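Local coordinates for dihydrodipicolinate synthase (Bacillus clausii KSM-K16, PDB 3E96), which probably acts as a DapA-family lyase with 4-hydroxy-tetrahydrodipicolinate synthase activity, at residues K10-I15 with L83-I88; Y60-E65 with V277-V282; M268-Q273 with K301-T306; W199-W204 with D236-I241. All blocks are in the same frame, centred on the assembly; numbering follows the deposited sequence.

Contact 1: K10-I15 with L83-I88; sequences KALETI and LVVAGI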
loop_
_atom_site.group_PDB
_atom_site.type_symbol
_atom_site.label_atom_id
_atom_site.label_comp_id
_atom_site.label_asym_id
_atom_site.label_seq_id
_atom_site.Cartn_x
_atom_site.Cartn_y
_atom_site.Cartn_z
ATOM N N LYS B 10 18.655 20.403 -10.886
ATOM C CA LYS B 10 18.330 21.820 -10.826
ATOM C C LYS B 10 16.962 22.084 -11.433
ATOM O O LYS B 10 16.183 22.872 -10.903
ATOM C CB LYS B 10 19.386 22.641 -11.571
ATOM C CG LYS B 10 20.774 22.541 -10.970
ATOM C CD LYS B 10 20.821 23.149 -9.578
ATOM C CE LYS B 10 22.163 22.881 -8.912
ATOM N NZ LYS B 10 23.297 23.349 -9.760
ATOM N N ALA B 11 16.677 21.418 -12.547
ATOM C CA ALA B 11 15.399 21.579 -13.233
ATOM C C ALA B 11 14.241 21.078 -12.371
ATOM O O ALA B 11 13.097 21.483 -12.566
ATOM C CB ALA B 11 15.422 20.826 -14.554
ATOM N N LEU B 12 14.544 20.189 -11.428
ATOM C CA LEU B 12 13.526 19.629 -10.539
ATOM C C LEU B 12 13.239 20.504 -9.322
ATOM O O LEU B 12 12.309 20.230 -8.558
ATOM C CB LEU B 12 13.943 18.229 -10.081
ATOM C CG LEU B 12 13.877 17.157 -11.174
ATOM C CD1 LEU B 12 14.591 15.896 -10.718
ATOM C CD2 LEU B 12 12.413 16.867 -11.510
ATOM N N GLU B 13 14.041 21.549 -9.136
ATOM C CA GLU B 13 13.845 22.472 -8.019
ATOM C C GLU B 13 12.824 23.509 -8.472
ATOM O O GLU B 13 13.153 24.661 -8.772
ATOM C CB GLU B 13 15.171 23.136 -7.637
ATOM C CG GLU B 13 16.238 22.122 -7.241
ATOM C CD GLU B 13 17.525 22.768 -6.770
ATOM O OE1 GLU B 13 17.864 23.855 -7.276
ATOM O OE2 GLU B 13 18.204 22.178 -5.905
ATOM N N THR B 14 11.572 23.072 -8.523
ATOM C CA THR B 14 10.466 23.908 -8.961
ATOM C C THR B 14 9.199 23.168 -8.535
ATOM O O THR B 14 9.252 22.314 -7.653
ATOM C CB THR B 14 10.501 24.064 -10.505
ATOM O OG1 THR B 14 9.448 24.933 -10.934
ATOM C CG2 THR B 14 10.346 22.700 -11.182
ATOM N N ILE B 15 8.068 23.492 -9.148
ATOM C CA ILE B 15 6.814 22.820 -8.821
ATOM C C ILE B 15 6.676 21.543 -9.649
ATOM O O ILE B 15 6.826 21.573 -10.871
ATOM C CB ILE B 15 5.582 23.703 -9.156
ATOM C CG1 ILE B 15 5.567 24.962 -8.289
ATOM C CG2 ILE B 15 4.296 22.901 -8.956
ATOM C CD1 ILE B 15 4.587 26.018 -8.791
ATOM N N LEU B 83 9.223 18.629 -18.228
ATOM C CA LEU B 83 9.892 17.374 -17.927
ATOM C C LEU B 83 8.805 16.404 -17.497
ATOM O O LEU B 83 7.866 16.789 -16.795
ATOM C CB LEU B 83 10.895 17.546 -16.784
ATOM C CG LEU B 83 12.180 18.320 -17.088
ATOM C CD1 LEU B 83 13.010 18.464 -15.817
ATOM C CD2 LEU B 83 12.965 17.579 -18.161
ATOM N N VAL B 84 8.925 15.153 -17.925
ATOM C CA VAL B 84 7.953 14.128 -17.572
ATOM C C VAL B 84 8.615 13.123 -16.638
ATOM O O VAL B 84 9.571 12.452 -17.018
ATOM C CB VAL B 84 7.441 13.397 -18.832
ATOM C CG1 VAL B 84 6.493 12.270 -18.440
ATOM C CG2 VAL B 84 6.733 14.386 -19.746
ATOM N N VAL B 85 8.111 13.043 -15.410
ATOM C CA VAL B 85 8.635 12.123 -14.410
ATOM C C VAL B 85 7.586 11.039 -14.193
ATOM O O VAL B 85 6.471 11.323 -13.760
ATOM C CB VAL B 85 8.904 12.851 -13.081
ATOM C CG1 VAL B 85 9.454 11.867 -12.049
ATOM C CG2 VAL B 85 9.877 14.011 -13.313
ATOM N N ALA B 86 7.947 9.797 -14.501
ATOM C CA ALA B 86 7.016 8.683 -14.379
ATOM C C ALA B 86 7.019 7.975 -13.028
ATOM O O ALA B 86 8.046 7.464 -12.580
ATOM C CB ALA B 86 7.284 7.664 -15.493
ATOM N N GLY B 87 5.857 7.945 -12.384
ATOM C CA GLY B 87 5.749 7.260 -11.114
ATOM C C GLY B 87 5.781 5.761 -11.364
ATOM O O GLY B 87 5.137 5.269 -12.299
ATOM N N ILE B 88 6.547 5.040 -10.550
ATOM C CA ILE B 88 6.650 3.587 -10.663
ATOM C C ILE B 88 6.619 2.988 -9.258
ATOM O O ILE B 88 6.809 3.703 -8.267
ATOM C CB ILE B 88 7.956 3.149 -11.394
ATOM C CG1 ILE B 88 9.190 3.574 -10.595
ATOM C CG2 ILE B 88 8.005 3.766 -12.788
ATOM C CD1 ILE B 88 10.510 3.113 -11.231
#
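Ala11 and Leu12 meet Leu83 and Val85 at the end of a TIM barrel where the strands begin. Strand 83-88 is the third of the eight parallel strands, and residues 10-15 lead into the first. The contact between the two segments is wholly apolar, and no hydrogen bond crosses it. Ala11 CB points at the start of the strand and touches Leu83 CD1 at 3.6 Å. Leu83 has CG anti to its carbonyl carbon (chi1 -72°), and this carries the isobutyl group out to the methyl of Ala11. Leu12 reaches deeper. Its CB does not aim at the strand, but its branch end does, and CD2 lies 4.2 Å from Val85 CG2. Val49 of the neighbouring strand touches both Leu12 and Val85. Val85 also packs on Met111 and lies near Lys167, the predicted Schiff-base lysine.

Backbone bonds shape the entering chain. Glu13 N bonds Lys10 O at 3.1 Å and closes a type I beta turn. An inverse gamma turn centred on Glu13 overlaps its end, with a weak bond from Thr14 N to Leu12 O. The side chain of Arg231 in helix 220-231 also bonds Glu13 O, through NH2.

Each leucine uses one methyl here: Leu83 CD2 stands 5.4 Å from Ala11 CB, and Leu12 CD1 stands 5.7 Å from Val85 CG2.

Contact 2: Y60-E65 with V277-V282; sequences YALSLE and VTRAPV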
loop_
_atom_site.group_PDB
_atom_site.type_symbol
_atom_site.label_atom_id
_atom_site.label_comp_id
_atom_site.label_asym_id
_atom_site.label_seq_id
_atom_site.Cartn_x
_atom_site.Cartn_y
_atom_site.Cartn_z
ATOM N N TYR B 60 -2.296 3.669 -7.844
ATOM C CA TYR B 60 -2.668 2.337 -7.382
ATOM C C TYR B 60 -4.034 1.840 -7.837
ATOM O O TYR B 60 -4.355 0.662 -7.669
ATOM C CB TYR B 60 -2.542 2.271 -5.861
ATOM C CG TYR B 60 -1.096 2.367 -5.424
ATOM C CD1 TYR B 60 -0.177 1.386 -5.791
ATOM C CD2 TYR B 60 -0.638 3.453 -4.679
ATOM C CE1 TYR B 60 1.163 1.481 -5.432
ATOM C CE2 TYR B 60 0.705 3.559 -4.311
ATOM C CZ TYR B 60 1.597 2.564 -4.693
ATOM O OH TYR B 60 2.921 2.648 -4.327
ATOM N N ALA B 61 -4.831 2.730 -8.420
ATOM C CA ALA B 61 -6.152 2.344 -8.924
ATOM C C ALA B 61 -6.049 1.999 -10.413
ATOM O O ALA B 61 -7.039 1.635 -11.054
ATOM C CB ALA B 61 -7.144 3.484 -8.717
ATOM N N LEU B 62 -4.842 2.113 -10.962
ATOM C CA LEU B 62 -4.612 1.807 -12.374
ATOM C C LEU B 62 -4.004 0.422 -12.550
ATOM O O LEU B 62 -3.252 -0.048 -11.698
ATOM C CB LEU B 62 -3.644 2.825 -12.993
ATOM C CG LEU B 62 -3.926 4.325 -12.873
ATOM C CD1 LEU B 62 -2.737 5.098 -13.440
ATOM C CD2 LEU B 62 -5.205 4.682 -13.613
ATOM N N SER B 63 -4.331 -0.237 -13.655
ATOM C CA SER B 63 -3.735 -1.538 -13.928
ATOM C C SER B 63 -2.325 -1.185 -14.402
ATOM O O SER B 63 -2.043 -0.017 -14.689
ATOM C CB SER B 63 -4.487 -2.252 -15.048
ATOM O OG SER B 63 -4.349 -1.542 -16.264
ATOM N N LEU B 64 -1.439 -2.171 -14.476
ATOM C CA LEU B 64 -0.076 -1.906 -14.928
ATOM C C LEU B 64 -0.081 -1.337 -16.341
ATOM O O LEU B 64 0.706 -0.449 -16.666
ATOM C CB LEU B 64 0.762 -3.187 -14.901
ATOM C CG LEU B 64 1.127 -3.762 -13.532
ATOM C CD1 LEU B 64 2.029 -4.986 -13.721
ATOM C CD2 LEU B 64 1.844 -2.696 -12.698
ATOM N N GLU B 65 -0.970 -1.853 -17.182
ATOM C CA GLU B 65 -1.060 -1.385 -18.560
ATOM C C GLU B 65 -1.580 0.053 -18.625
ATOM O O GLU B 65 -1.127 0.842 -19.453
ATOM C CB GLU B 65 -1.963 -2.326 -19.372
ATOM C CG GLU B 65 -2.115 -1.961 -20.848
ATOM C CD GLU B 65 -0.781 -1.794 -21.561
ATOM O OE1 GLU B 65 0.143 -2.600 -21.313
ATOM O OE2 GLU B 65 -0.664 -0.857 -22.382
ATOM N N VAL B 277 -14.776 11.233 -11.990
ATOM C CA VAL B 277 -14.782 10.788 -10.601
ATOM C C VAL B 277 -13.541 9.990 -10.217
ATOM O O VAL B 277 -12.675 9.717 -11.048
ATOM C CB VAL B 277 -16.001 9.887 -10.322
ATOM C CG1 VAL B 277 -17.289 10.658 -10.555
ATOM C CG2 VAL B 277 -15.944 8.652 -11.227
ATOM N N THR B 278 -13.467 9.625 -8.943
ATOM C CA THR B 278 -12.361 8.814 -8.449
ATOM C C THR B 278 -12.787 7.358 -8.609
ATOM O O THR B 278 -13.967 7.077 -8.835
ATOM C CB THR B 278 -12.074 9.076 -6.944
ATOM O OG1 THR B 278 -13.297 8.986 -6.194
ATOM C CG2 THR B 278 -11.447 10.451 -6.741
ATOM N N ARG B 279 -11.833 6.439 -8.519
ATOM C CA ARG B 279 -12.142 5.016 -8.602
ATOM C C ARG B 279 -12.129 4.455 -7.181
ATOM O O ARG B 279 -11.431 4.979 -6.310
ATOM C CB ARG B 279 -11.089 4.262 -9.425
ATOM C CG ARG B 279 -11.306 4.260 -10.936
ATOM C CD ARG B 279 -10.246 3.405 -11.628
ATOM N NE ARG B 279 -10.417 3.373 -13.080
ATOM C CZ ARG B 279 -9.561 2.815 -13.928
ATOM N NH1 ARG B 279 -9.804 2.844 -15.233
ATOM N NH2 ARG B 279 -8.460 2.227 -13.478
ATOM N N ALA B 280 -12.914 3.410 -6.939
ATOM C CA ALA B 280 -12.908 2.773 -5.624
ATOM C C ALA B 280 -11.423 2.441 -5.469
ATOM O O ALA B 280 -10.768 2.118 -6.457
ATOM C CB ALA B 280 -13.739 1.492 -5.653
ATOM N N PRO B 281 -10.886 2.436 -4.236
ATOM C CA PRO B 281 -11.457 2.685 -2.907
ATOM C C PRO B 281 -11.866 4.088 -2.441
ATOM O O PRO B 281 -11.863 4.355 -1.240
ATOM C CB PRO B 281 -10.414 2.068 -1.982
ATOM C CG PRO B 281 -9.134 2.439 -2.673
ATOM C CD PRO B 281 -9.446 2.127 -4.131
ATOM N N VAL B 282 -12.197 4.988 -3.359
ATOM C CA VAL B 282 -12.674 6.308 -2.949
ATOM C C VAL B 282 -13.901 6.634 -3.789
ATOM O O VAL B 282 -13.854 6.540 -5.012
ATOM C CB VAL B 282 -11.623 7.429 -3.145
ATOM C CG1 VAL B 282 -12.272 8.794 -2.875
ATOM C CG2 VAL B 282 -10.457 7.228 -2.179
#
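The Arg279 guanidinium meets Ala61 O at its edge, in its own plane, and Leu62 CA lies obliquely to it. This joins the segment leading into helix 64-78 of the TIM barrel to the loop between helices 262-270 and 287-299. Arg279 NH2 donates to Ala61 O at 2.9 Å, with a bent N-H...O angle of 147°. The donor is tilted 29° from the carbonyl plane. The arginine chain is extended from CG to NE, and CD passes 3.7 Å from Ala61 O on its way. At the base, Arg279 CB packs on Ala61 CB at 4.1 Å.

Other partners fix the group's rotation: NE bonds Gly28 O, and NH1 forms a salt bridge with Glu66. A leucine in place of Arg279 would probably leave Ala61 O without this donor and the Glu66 carboxylate without its charged mate. Glu66 also accepts from Ser63 N, while Ser63 OG caps the start of helix 64-78.

Beyond Arg279 the chain turns through a cis peptide before Pro281. Ala280 and Pro281 pack on Gly124 and His117 of the second subunit. Thr278 OG1 holds the turn by donating to Val282 O at 2.8 Å, from above the carbonyl plane.

Contact 3: M268-Q273 with K301-T306; sequences MEMLRQ and KLLQPT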
loop_
_atom_site.group_PDB
_atom_site.type_symbol
_atom_site.label_atom_id
_atom_site.label_comp_id
_atom_site.label_asym_id
_atom_site.label_seq_id
_atom_site.Cartn_x
_atom_site.Cartn_y
_atom_site.Cartn_z
ATOM N N MET B 268 -12.893 20.711 -9.388
ATOM C CA MET B 268 -12.663 20.954 -10.817
ATOM C C MET B 268 -13.997 20.963 -11.565
ATOM O O MET B 268 -14.248 21.846 -12.394
ATOM C CB MET B 268 -11.751 19.870 -11.431
ATOM C CG MET B 268 -10.289 19.882 -10.953
ATOM S SD MET B 268 -9.252 18.537 -11.617
ATOM C CE MET B 268 -9.733 17.221 -10.631
ATOM N N GLU B 269 -14.851 19.981 -11.278
ATOM C CA GLU B 269 -16.152 19.892 -11.939
ATOM C C GLU B 269 -17.007 21.128 -11.649
ATOM O O GLU B 269 -17.716 21.624 -12.535
ATOM C CB GLU B 269 -16.897 18.627 -11.499
ATOM C CG GLU B 269 -16.368 17.321 -12.113
ATOM C CD GLU B 269 -16.616 17.212 -13.611
ATOM O OE1 GLU B 269 -17.627 17.768 -14.098
ATOM O OE2 GLU B 269 -15.813 16.549 -14.305
ATOM N N MET B 270 -16.949 21.623 -10.416
ATOM C CA MET B 270 -17.708 22.816 -10.057
ATOM C C MET B 270 -17.204 24.020 -10.854
ATOM O O MET B 270 -17.967 24.939 -11.147
ATOM C CB MET B 270 -17.593 23.110 -8.559
ATOM C CG MET B 270 -18.556 22.318 -7.692
ATOM S SD MET B 270 -18.617 22.933 -5.989
ATOM C CE MET B 270 -19.506 24.425 -6.199
ATOM N N LEU B 271 -15.920 24.010 -11.205
ATOM C CA LEU B 271 -15.330 25.104 -11.975
ATOM C C LEU B 271 -15.418 24.811 -13.469
ATOM O O LEU B 271 -14.731 25.438 -14.287
ATOM C CB LEU B 271 -13.867 25.306 -11.574
ATOM C CG LEU B 271 -13.613 25.695 -10.115
ATOM C CD1 LEU B 271 -12.108 25.706 -9.852
ATOM C CD2 LEU B 271 -14.222 27.059 -9.822
ATOM N N ARG B 272 -16.266 23.847 -13.809
ATOM C CA ARG B 272 -16.491 23.428 -15.185
ATOM C C ARG B 272 -15.250 22.899 -15.889
ATOM O O ARG B 272 -15.087 23.063 -17.099
ATOM C CB ARG B 272 -17.119 24.572 -15.989
ATOM C CG ARG B 272 -18.526 24.910 -15.523
ATOM C CD ARG B 272 -19.086 26.145 -16.210
ATOM N NE ARG B 272 -20.399 26.496 -15.676
ATOM C CZ ARG B 272 -21.513 25.799 -15.889
ATOM N NH1 ARG B 272 -21.483 24.703 -16.636
ATOM N NH2 ARG B 272 -22.660 26.196 -15.348
ATOM N N GLN B 273 -14.371 22.266 -15.116
ATOM C CA GLN B 273 -13.163 21.656 -15.654
ATOM C C GLN B 273 -13.474 20.159 -15.615
ATOM O O GLN B 273 -14.065 19.671 -14.648
ATOM C CB GLN B 273 -11.954 21.985 -14.772
ATOM C CG GLN B 273 -11.711 23.484 -14.597
ATOM C CD GLN B 273 -10.525 23.785 -13.690
ATOM O OE1 GLN B 273 -10.111 22.942 -12.896
ATOM N NE2 GLN B 273 -9.988 24.998 -13.795
ATOM N N LYS B 301 -13.550 33.290 -4.606
ATOM C CA LYS B 301 -14.221 34.105 -5.607
ATOM C C LYS B 301 -14.084 33.498 -7.000
ATOM O O LYS B 301 -13.763 34.190 -7.970
ATOM C CB LYS B 301 -13.665 35.531 -5.566
ATOM C CG LYS B 301 -13.905 36.198 -4.215
ATOM C CD LYS B 301 -13.639 37.695 -4.230
ATOM C CE LYS B 301 -14.049 38.319 -2.900
ATOM N NZ LYS B 301 -13.915 39.804 -2.899
ATOM N N LEU B 302 -14.352 32.196 -7.087
ATOM C CA LEU B 302 -14.262 31.460 -8.346
ATOM C C LEU B 302 -15.605 30.989 -8.899
ATOM O O LEU B 302 -15.704 30.659 -10.079
ATOM C CB LEU B 302 -13.347 30.244 -8.178
ATOM C CG LEU B 302 -11.873 30.512 -7.882
ATOM C CD1 LEU B 302 -11.148 29.186 -7.723
ATOM C CD2 LEU B 302 -11.256 31.323 -9.012
ATOM N N LEU B 303 -16.633 30.942 -8.058
ATOM C CA LEU B 303 -17.950 30.502 -8.510
ATOM C C LEU B 303 -18.677 31.624 -9.236
ATOM O O LEU B 303 -18.537 32.794 -8.883
ATOM C CB LEU B 303 -18.794 30.034 -7.321
ATOM C CG LEU B 303 -18.293 28.781 -6.598
ATOM C CD1 LEU B 303 -19.213 28.459 -5.432
ATOM C CD2 LEU B 303 -18.240 27.616 -7.579
ATOM N N GLN B 304 -19.459 31.275 -10.251
ATOM C CA GLN B 304 -20.183 32.299 -10.991
ATOM C C GLN B 304 -21.338 32.838 -10.165
ATOM O O GLN B 304 -21.987 32.100 -9.428
ATOM C CB GLN B 304 -20.700 31.753 -12.325
ATOM C CG GLN B 304 -21.447 30.443 -12.227
ATOM C CD GLN B 304 -21.971 29.974 -13.575
ATOM O OE1 GLN B 304 -22.326 28.809 -13.743
ATOM N NE2 GLN B 304 -22.030 30.887 -14.539
ATOM N N PRO B 305 -21.593 34.148 -10.264
ATOM C CA PRO B 305 -22.679 34.793 -9.524
ATOM C C PRO B 305 -24.011 34.123 -9.841
ATOM O O PRO B 305 -24.240 33.693 -10.972
ATOM C CB PRO B 305 -22.620 36.232 -10.021
ATOM C CG PRO B 305 -21.158 36.428 -10.289
ATOM C CD PRO B 305 -20.804 35.146 -11.007
ATOM N N THR B 306 -24.882 34.032 -8.842
ATOM C CA THR B 306 -26.187 33.409 -9.036
ATOM C C THR B 306 -27.310 34.399 -8.749
ATOM O O THR B 306 -27.093 35.425 -8.106
ATOM C CB THR B 306 -26.376 32.189 -8.110
ATOM O OG1 THR B 306 -26.320 32.617 -6.745
ATOM C CG2 THR B 306 -25.289 31.153 -8.360
#
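A Schellman motif ends helix 262-270, and its C-prime residue, Arg272, bonds Gln304 in the chain's C-terminal tail. Arg272 has positive phi. Gln273 N returns to Met268 O at 2.8 Å, and Arg272 N returns to Glu269 O at 2.9 Å. This turn sends the arginine out towards residues 301-306. Its NH2 donates to Gln304 OE1 at 3.1 Å, and the bond is nearly straight (168°). The oxygen lies in the guanidinium plane, and the donor lies in the amide's carbonyl plane. The two planes are nonetheless almost perpendicular, 85° apart. Gln304 has CG between its backbone N and carbonyl carbon (chi1 50°), and the extended chain beyond brings OE1 to the arginine.

Two apolar pairs lie beside this bond. The bend of Met270 at chi3 turns CE onto the leucine, 3.7 Å from Leu303 CD2 and 4.1 Å from Leu303 CD1. Leu271 CD2 rests on Leu302 CB at 3.7 Å. Met270 and Leu303 also share Thr294 and Leu297 of helix 287-299.

The contact is at the surface. It ties the tail to the C-terminal helices that follow the barrel in the DapA family, and Lys301 ends helix 287-299 with a second Schellman motif.

Contact 4: W199-W204 with D236-I241; sequences WAPFFW and DAVWRI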
loop_
_atom_site.group_PDB
_atom_site.type_symbol
_atom_site.label_atom_id
_atom_site.label_comp_id
_atom_site.label_asym_id
_atom_site.label_seq_id
_atom_site.Cartn_x
_atom_site.Cartn_y
_atom_site.Cartn_z
ATOM N N TRP B 199 2.666 22.708 3.385
ATOM C CA TRP B 199 3.965 22.534 4.020
ATOM C C TRP B 199 5.160 23.176 3.323
ATOM O O TRP B 199 6.221 23.336 3.930
ATOM C CB TRP B 199 4.232 21.034 4.214
ATOM C CG TRP B 199 3.279 20.411 5.184
ATOM C CD1 TRP B 199 2.064 19.851 4.907
ATOM C CD2 TRP B 199 3.433 20.355 6.605
ATOM N NE1 TRP B 199 1.450 19.452 6.074
ATOM C CE2 TRP B 199 2.270 19.750 7.130
ATOM C CE3 TRP B 199 4.442 20.760 7.488
ATOM C CZ2 TRP B 199 2.087 19.540 8.502
ATOM C CZ3 TRP B 199 4.262 20.552 8.853
ATOM C CH2 TRP B 199 3.092 19.947 9.345
ATOM N N ALA B 200 4.986 23.556 2.063
ATOM C CA ALA B 200 6.066 24.149 1.279
ATOM C C ALA B 200 6.827 25.311 1.925
ATOM O O ALA B 200 8.054 25.347 1.870
ATOM C CB ALA B 200 5.531 24.577 -0.098
ATOM N N PRO B 201 6.122 26.283 2.532
ATOM C CA PRO B 201 6.858 27.397 3.146
ATOM C C PRO B 201 7.827 26.954 4.243
ATOM O O PRO B 201 8.947 27.457 4.342
ATOM C CB PRO B 201 5.745 28.298 3.685
ATOM C CG PRO B 201 4.598 28.022 2.744
ATOM C CD PRO B 201 4.668 26.519 2.582
ATOM N N PHE B 202 7.385 26.011 5.063
ATOM C CA PHE B 202 8.196 25.499 6.159
ATOM C C PHE B 202 9.377 24.676 5.644
ATOM O O PHE B 202 10.503 24.820 6.125
ATOM C CB PHE B 202 7.306 24.673 7.082
ATOM C CG PHE B 202 6.080 25.417 7.546
ATOM C CD1 PHE B 202 6.165 26.356 8.575
ATOM C CD2 PHE B 202 4.851 25.217 6.920
ATOM C CE1 PHE B 202 5.048 27.090 8.973
ATOM C CE2 PHE B 202 3.718 25.949 7.309
ATOM C CZ PHE B 202 3.817 26.887 8.337
ATOM N N PHE B 203 9.122 23.810 4.671
ATOM C CA PHE B 203 10.189 23.004 4.087
ATOM C C PHE B 203 11.185 23.915 3.376
ATOM O O PHE B 203 12.392 23.689 3.437
ATOM C CB PHE B 203 9.630 22.007 3.062
ATOM C CG PHE B 203 9.146 20.720 3.654
ATOM C CD1 PHE B 203 8.091 20.706 4.560
ATOM C CD2 PHE B 203 9.736 19.509 3.283
ATOM C CE1 PHE B 203 7.624 19.502 5.092
ATOM C CE2 PHE B 203 9.280 18.300 3.807
ATOM C CZ PHE B 203 8.219 18.295 4.715
ATOM N N TRP B 204 10.678 24.945 2.699
ATOM C CA TRP B 204 11.547 25.861 1.962
ATOM C C TRP B 204 12.567 26.512 2.886
ATOM O O TRP B 204 13.759 26.557 2.573
ATOM C CB TRP B 204 10.715 26.937 1.253
ATOM C CG TRP B 204 11.475 27.674 0.188
ATOM C CD1 TRP B 204 12.314 28.738 0.359
ATOM C CD2 TRP B 204 11.487 27.373 -1.213
ATOM N NE1 TRP B 204 12.848 29.120 -0.853
ATOM C CE2 TRP B 204 12.357 28.297 -1.833
ATOM C CE3 TRP B 204 10.846 26.410 -2.005
ATOM C CZ2 TRP B 204 12.604 28.286 -3.213
ATOM C CZ3 TRP B 204 11.092 26.400 -3.377
ATOM C CH2 TRP B 204 11.963 27.332 -3.964
ATOM N N ASP B 236 5.952 38.280 3.303
ATOM C CA ASP B 236 4.562 38.699 3.421
ATOM C C ASP B 236 3.688 38.035 2.359
ATOM O O ASP B 236 2.559 37.636 2.641
ATOM C CB ASP B 236 4.440 40.221 3.320
ATOM C CG ASP B 236 5.149 40.943 4.456
ATOM O OD1 ASP B 236 5.394 40.314 5.508
ATOM O OD2 ASP B 236 5.449 42.146 4.299
ATOM N N ALA B 237 4.214 37.914 1.142
ATOM C CA ALA B 237 3.471 37.288 0.049
ATOM C C ALA B 237 3.309 35.789 0.293
ATOM O O ALA B 237 2.239 35.224 0.062
ATOM C CB ALA B 237 4.187 37.524 -1.279
ATOM N N VAL B 238 4.377 35.147 0.755
ATOM C CA VAL B 238 4.341 33.714 1.028
ATOM C C VAL B 238 3.211 33.371 1.990
ATOM O O VAL B 238 2.385 32.503 1.709
ATOM C CB VAL B 238 5.678 33.230 1.643
ATOM C CG1 VAL B 238 5.529 31.807 2.188
ATOM C CG2 VAL B 238 6.772 33.275 0.591
ATOM N N TRP B 239 3.171 34.060 3.124
ATOM C CA TRP B 239 2.148 33.795 4.128
ATOM C C TRP B 239 0.744 34.127 3.652
ATOM O O TRP B 239 -0.219 33.459 4.029
ATOM C CB TRP B 239 2.476 34.550 5.418
ATOM C CG TRP B 239 3.749 34.065 6.039
ATOM C CD1 TRP B 239 4.874 34.795 6.284
ATOM C CD2 TRP B 239 4.041 32.722 6.453
ATOM N NE1 TRP B 239 5.852 33.993 6.822
ATOM C CE2 TRP B 239 5.368 32.716 6.938
ATOM C CE3 TRP B 239 3.312 31.526 6.462
ATOM C CZ2 TRP B 239 5.984 31.556 7.424
ATOM C CZ3 TRP B 239 3.924 30.372 6.946
ATOM C CH2 TRP B 239 5.247 30.397 7.421
ATOM N N ARG B 240 0.623 35.153 2.818
ATOM C CA ARG B 240 -0.682 35.532 2.296
ATOM C C ARG B 240 -1.211 34.419 1.398
ATOM O O ARG B 240 -2.357 33.994 1.530
ATOM C CB ARG B 240 -0.571 36.833 1.499
ATOM C CG ARG B 240 -1.888 37.324 0.911
ATOM C CD ARG B 240 -1.756 37.525 -0.587
ATOM N NE ARG B 240 -0.616 38.377 -0.917
ATOM C CZ ARG B 240 0.009 38.360 -2.090
ATOM N NH1 ARG B 240 -0.395 37.531 -3.042
ATOM N NH2 ARG B 240 1.040 39.167 -2.309
ATOM N N ILE B 241 -0.366 33.953 0.481
ATOM C CA ILE B 241 -0.741 32.885 -0.440
ATOM C C ILE B 241 -0.993 31.601 0.351
ATOM O O ILE B 241 -1.943 30.864 0.078
ATOM C CB ILE B 241 0.376 32.634 -1.474
ATOM C CG1 ILE B 241 0.697 33.935 -2.214
ATOM C CG2 ILE B 241 -0.057 31.563 -2.465
ATOM C CD1 ILE B 241 1.944 33.859 -3.084
#
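Trp239 reaches from helix 235-252 to Pro201 and Phe202 of helix 200-206. From CB its CG goes anti to the carbonyl carbon (chi1 -64°), which swings the indole across to the other helix. The far edge of the six-membered ring does the touching. CZ3 lies 3.8 Å from Phe202 CZ and 4.3 Å from Pro201 CB. At the tip, CH2 meets Phe202 CE1 at 3.7 Å. Phe202 comes to the indole edge, close to the indole plane. The two rings meet obliquely, with planes at 57° and centroids 5.5 Å apart. Trp242 meets both rings, edge-to-face with Trp239. An alanine at Phe202 would probably open a gap beside CZ3 and CH2 of Trp239 and leave the indole freer to turn.

One residue back, Val238 CG1 packs on the proline ring, 3.8 Å from Pro201 CB and 3.9 Å from Pro201 CG. No hydrogen bond joins the segments.

The two helix segments run roughly antiparallel, at 145°, with axes 11.2 Å apart. Val238 also packs on Ala229 and Leu230 of helix 220-231. Phe202 and Phe203 touch Leu173 of helix 173-180, and Phe203 reaches Cys193 on barrel strand 190-193.

How the contacts relate
Contact 1 is nearest the chain's centre, about 9 Å from it, and closest to the predicted catalytic residues: the side chain of Val85 lies about 5 Å from that of Lys167 and about 10 Å from that of Tyr143. Residues 60-65 of contact 2 come soon after the predicted pyruvate-binding Thr56, with Leu62 about 11 Å from it, side chain to side chain. Helix 64-78 and strand 83-88 follow each other, though the centres of contacts 1 and 2 are 23 Å apart. Contacts 3 and 4 lie away from these predicted residues. Only three residues separate 268-273 from 277-282, though contacts 2 and 3 have centres 26 Å apart. Contact 4 lies across the chain's centre from contact 2, with centres 32 Å apart.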